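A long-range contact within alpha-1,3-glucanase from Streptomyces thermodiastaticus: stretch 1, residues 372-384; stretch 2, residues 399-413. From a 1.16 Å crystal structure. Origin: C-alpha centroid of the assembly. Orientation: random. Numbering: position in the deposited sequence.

Stretch 1, residues 372-384: RNQGDDALAMWSL
Stretch 2 399-413: TQPNLANGIAIYGGT

This contact is a parallel pairing of two neighbouring strands, extended through the flanking loops by main-chain hydrogen bonds and by bonds involving asparagine and aspartate side chains. Strands 379-382 and 407-410 run 3° from parallel, 4.8 Å apart. Leu 379 pairs with Ile 407, and the register continues to Trp 382 with Tyr 410. All eight residues are extended, with phi -138° to -104° and psi 101° to 151°. The bonds alternate in direction: Leu 379 N to Gly 406 O (3.1 Å), Ala 408 N to Leu 379 O (3.0 Å), Met 381 N to Ala 408 O (2.9 Å), Tyr 410 N to Met 381 O (2.8 Å) and Ser 383 N to Tyr 410 O (3.0 Å).

Leu 379, Ile 407, Met 381 and Ile 409 share one face. These side chains are apolar and buried, so they pack without leaving a polar group unpaired. All have chi1 m, and Met 381 CG meets Ile 409 CD1 at 3.8 Å. The other face carries Ala 380, Ala 408, Trp 382 (t) and Tyr 410 (m). Trp 382 CD1 lies 4.0 Å from Tyr 410 CB.

Asp 377 (m) is the polar centre. A buried carboxylate suits this position because its two oxygens take three donors. Its OD1 accepts from Asn 405 N (2.9 Å) and Asn 405 ND2 (2.8 Å). Its OD2 accepts from Tyr 410 OH (2.7 Å). The small Ala 408 CB sits 3.6 Å from Asp 377 OD2.

Arg 372 and Thr 399 form a separate parallel bridge, its register shifted by one. Both have chi1 t; Arg 372 CB and Thr 399 CG2 are 3.7 Å apart. Asn 373 N donates to Thr 399 O (3.2 Å). Asn 373, at phi/psi 66/50, accepts through OD1 from Asn 402 ND2 (2.9 Å). Asn 402 N donates to Gln 374 O (2.7 Å).

Gly 412 adopts 98/171, which calls for glycine; its CA lies 3.2 Å from Ser 383 OG. The contact buries 1017 Å², both sides summed.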

# COMPACT_ATOMS: atom_id res chain seq x y z
N ARG A 372 3.60 2.84 0.43
CA ARG A 372 3.52 3.60 1.66
C ARG A 372 2.57 4.77 1.47
O ARG A 372 2.63 5.46 0.45
CB ARG A 372 4.90 4.14 2.06
CG ARG A 372 4.89 5.06 3.27
CD ARG A 372 6.27 5.64 3.57
NE ARG A 372 7.17 4.67 4.20
CZ ARG A 372 8.48 4.62 3.97
NH1 ARG A 372 9.03 5.46 3.11
NH2 ARG A 372 9.23 3.71 4.58
N ASN A 373 1.71 5.00 2.46
CA ASN A 373 0.90 6.23 2.52
C ASN A 373 -0.12 6.32 1.37
O ASN A 373 -0.22 7.33 0.68
CB ASN A 373 1.77 7.49 2.60
CG ASN A 373 0.98 8.74 2.99
OD1 ASN A 373 -0.05 8.67 3.67
ND2 ASN A 373 1.48 9.90 2.56
N GLN A 374 -0.87 5.24 1.19
CA GLN A 374 -2.05 5.27 0.34
C GLN A 374 -3.22 5.84 1.13
O GLN A 374 -3.24 5.78 2.36
CB GLN A 374 -2.39 3.85 -0.14
CG GLN A 374 -1.57 3.38 -1.33
CD GLN A 374 -0.08 3.55 -1.12
OE1 GLN A 374 0.55 2.83 -0.34
NE2 GLN A 374 0.51 4.52 -1.83
N GLY A 375 -4.19 6.42 0.42
CA GLY A 375 -5.33 7.04 1.06
C GLY A 375 -6.55 6.15 1.21
O GLY A 375 -7.62 6.63 1.58
N ASP A 376 -6.42 4.87 0.90
CA ASP A 376 -7.49 3.88 0.96
C ASP A 376 -6.77 2.55 0.77
O ASP A 376 -5.54 2.51 0.90
CB ASP A 376 -8.49 4.17 -0.16
CG ASP A 376 -9.89 3.68 0.16
OD1 ASP A 376 -10.05 2.49 0.51
OD2 ASP A 376 -10.85 4.48 0.05
N ASP A 377 -7.48 1.48 0.44
CA ASP A 377 -6.88 0.16 0.26
C ASP A 377 -5.58 0.26 -0.52
O ASP A 377 -5.56 0.77 -1.64
CB ASP A 377 -7.84 -0.73 -0.55
CG ASP A 377 -9.11 -1.07 0.19
OD1 ASP A 377 -9.08 -1.27 1.42
OD2 ASP A 377 -10.15 -1.19 -0.49
N ALA A 378 -4.48 -0.26 0.04
CA ALA A 378 -3.22 -0.11 -0.67
C ALA A 378 -3.23 -0.91 -1.96
O ALA A 378 -2.91 -0.37 -3.04
CB ALA A 378 -2.03 -0.49 0.22
N LEU A 379 -3.62 -2.18 -1.88
CA LEU A 379 -3.86 -3.03 -3.04
C LEU A 379 -5.26 -3.60 -2.91
O LEU A 379 -5.63 -4.11 -1.85
CB LEU A 379 -2.87 -4.20 -3.09
CG LEU A 379 -1.39 -3.86 -3.25
CD1 LEU A 379 -0.57 -5.15 -3.25
CD2 LEU A 379 -1.14 -3.07 -4.52
N ALA A 380 -6.04 -3.50 -3.99
CA ALA A 380 -7.41 -3.99 -3.96
C ALA A 380 -7.75 -4.73 -5.24
O ALA A 380 -7.21 -4.43 -6.31
CB ALA A 380 -8.42 -2.85 -3.76
N MET A 381 -8.66 -5.68 -5.11
CA MET A 381 -9.34 -6.30 -6.24
C MET A 381 -10.83 -6.10 -6.01
O MET A 381 -11.36 -6.49 -4.97
CB MET A 381 -9.03 -7.79 -6.32
CG MET A 381 -7.56 -8.09 -6.52
SD MET A 381 -7.34 -9.83 -6.96
CE MET A 381 -5.61 -10.06 -6.57
N TRP A 382 -11.51 -5.48 -6.96
CA TRP A 382 -12.93 -5.22 -6.84
C TRP A 382 -13.60 -5.79 -8.08
O TRP A 382 -13.49 -5.21 -9.16
CB TRP A 382 -13.19 -3.73 -6.70
CG TRP A 382 -14.63 -3.36 -6.48
CD1 TRP A 382 -15.62 -4.16 -6.01
CD2 TRP A 382 -15.22 -2.09 -6.75
NE1 TRP A 382 -16.81 -3.46 -5.97
CE2 TRP A 382 -16.59 -2.19 -6.42
CE3 TRP A 382 -14.73 -0.88 -7.24
CZ2 TRP A 382 -17.47 -1.11 -6.56
CZ3 TRP A 382 -15.60 0.19 -7.38
CH2 TRP A 382 -16.95 0.07 -7.04
N SER A 383 -14.27 -6.93 -7.92
CA SER A 383 -14.77 -7.69 -9.07
C SER A 383 -16.15 -7.18 -9.52
O SER A 383 -17.16 -7.87 -9.46
CB SER A 383 -14.77 -9.18 -8.77
OG SER A 383 -13.46 -9.69 -8.91
N LEU A 384 -16.14 -5.94 -9.99
CA LEU A 384 -17.28 -5.38 -10.71
C LEU A 384 -17.18 -5.76 -12.18
O LEU A 384 -16.09 -5.93 -12.72
CB LEU A 384 -17.22 -3.86 -10.63
CG LEU A 384 -17.87 -3.10 -9.48
CD1 LEU A 384 -18.13 -1.67 -9.93
CD2 LEU A 384 -19.15 -3.75 -9.01
N THR A 399 2.72 -0.33 3.96
CA THR A 399 2.74 0.34 5.24
C THR A 399 1.83 1.55 5.22
O THR A 399 1.80 2.32 4.25
CB THR A 399 4.17 0.74 5.66
OG1 THR A 399 4.11 1.64 6.77
CG2 THR A 399 4.94 1.40 4.52
N GLN A 400 1.06 1.70 6.28
CA GLN A 400 0.32 2.92 6.56
C GLN A 400 -0.66 3.36 5.47
O GLN A 400 -0.65 4.53 5.05
CB GLN A 400 1.28 4.05 6.95
CG GLN A 400 1.69 3.99 8.42
CD GLN A 400 0.53 4.29 9.38
OE1 GLN A 400 -0.58 4.63 8.94
NE2 GLN A 400 0.79 4.17 10.68
N PRO A 401 -1.59 2.50 5.04
CA PRO A 401 -2.76 3.03 4.34
C PRO A 401 -3.56 3.87 5.33
O PRO A 401 -3.75 3.47 6.48
CB PRO A 401 -3.52 1.77 3.91
CG PRO A 401 -3.16 0.75 4.96
CD PRO A 401 -1.74 1.06 5.37
N ASN A 402 -4.00 5.06 4.90
CA ASN A 402 -4.55 6.02 5.86
C ASN A 402 -5.88 5.56 6.44
O ASN A 402 -6.24 5.93 7.56
CB ASN A 402 -4.87 7.36 5.20
CG ASN A 402 -3.69 8.03 4.51
OD1 ASN A 402 -3.91 8.78 3.56
ND2 ASN A 402 -2.48 7.80 4.99
N LEU A 403 -6.65 4.84 5.63
CA LEU A 403 -7.93 4.27 6.03
C LEU A 403 -8.11 3.00 5.21
O LEU A 403 -7.42 2.79 4.21
CB LEU A 403 -9.07 5.28 5.82
CG LEU A 403 -9.26 5.87 4.43
CD1 LEU A 403 -10.25 5.04 3.62
CD2 LEU A 403 -9.72 7.33 4.51
N ALA A 404 -9.03 2.16 5.65
CA ALA A 404 -9.31 0.89 4.97
C ALA A 404 -8.12 -0.07 5.05
O ALA A 404 -7.35 -0.04 6.02
CB ALA A 404 -9.83 1.11 3.55
N ASN A 405 -7.98 -0.95 4.08
CA ASN A 405 -7.21 -2.17 4.28
C ASN A 405 -5.81 -2.09 3.68
O ASN A 405 -5.53 -1.29 2.78
CB ASN A 405 -7.97 -3.34 3.65
CG ASN A 405 -9.40 -3.41 4.14
OD1 ASN A 405 -9.65 -3.84 5.25
ND2 ASN A 405 -10.33 -2.97 3.30
N GLY A 406 -4.93 -2.97 4.16
CA GLY A 406 -3.67 -3.17 3.46
C GLY A 406 -3.90 -3.82 2.11
O GLY A 406 -3.52 -3.29 1.06
N ILE A 407 -4.54 -4.99 2.13
CA ILE A 407 -4.99 -5.69 0.93
C ILE A 407 -6.47 -6.01 1.10
O ILE A 407 -6.87 -6.55 2.14
CB ILE A 407 -4.20 -6.98 0.67
CG1 ILE A 407 -2.76 -6.63 0.29
CG2 ILE A 407 -4.90 -7.83 -0.38
CD1 ILE A 407 -1.84 -7.83 0.06
N ALA A 408 -7.27 -5.67 0.09
CA ALA A 408 -8.70 -5.97 0.11
C ALA A 408 -9.07 -6.73 -1.16
O ALA A 408 -8.81 -6.26 -2.27
CB ALA A 408 -9.53 -4.69 0.19
N ILE A 409 -9.68 -7.90 -0.98
CA ILE A 409 -10.21 -8.69 -2.09
C ILE A 409 -11.72 -8.67 -1.97
O ILE A 409 -12.29 -9.32 -1.08
CB ILE A 409 -9.69 -10.13 -2.05
CG1 ILE A 409 -8.16 -10.17 -1.92
CG2 ILE A 409 -10.20 -10.91 -3.26
CD1 ILE A 409 -7.40 -9.47 -3.03
N TYR A 410 -12.39 -7.93 -2.86
CA TYR A 410 -13.85 -7.86 -2.88
C TYR A 410 -14.31 -8.72 -4.05
O TYR A 410 -14.25 -8.30 -5.21
CB TYR A 410 -14.34 -6.43 -3.03
CG TYR A 410 -13.79 -5.45 -2.03
CD1 TYR A 410 -14.22 -5.43 -0.70
CD2 TYR A 410 -12.85 -4.50 -2.42
CE1 TYR A 410 -13.70 -4.50 0.21
CE2 TYR A 410 -12.34 -3.58 -1.54
CZ TYR A 410 -12.76 -3.57 -0.24
OH TYR A 410 -12.21 -2.63 0.61
N GLY A 411 -14.76 -9.94 -3.75
CA GLY A 411 -15.21 -10.86 -4.77
C GLY A 411 -14.05 -11.44 -5.57
O GLY A 411 -12.88 -11.34 -5.19
N GLY A 412 -14.40 -12.04 -6.71
CA GLY A 412 -13.41 -12.61 -7.60
C GLY A 412 -13.25 -14.11 -7.42
O GLY A 412 -13.77 -14.72 -6.48
N THR A 413 -12.49 -14.70 -8.34
CA THR A 413 -12.41 -16.15 -8.48
C THR A 413 -10.96 -16.59 -8.48
O THR A 413 -10.15 -16.09 -9.26
CB THR A 413 -13.06 -16.57 -9.80
OG1 THR A 413 -14.44 -16.18 -9.77
CG2 THR A 413 -12.97 -18.09 -9.99
O HOH W 1 5.57 4.04 6.54
O HOH W 2 -0.37 2.34 2.19
O HOH W 3 -11.88 -9.31 -6.73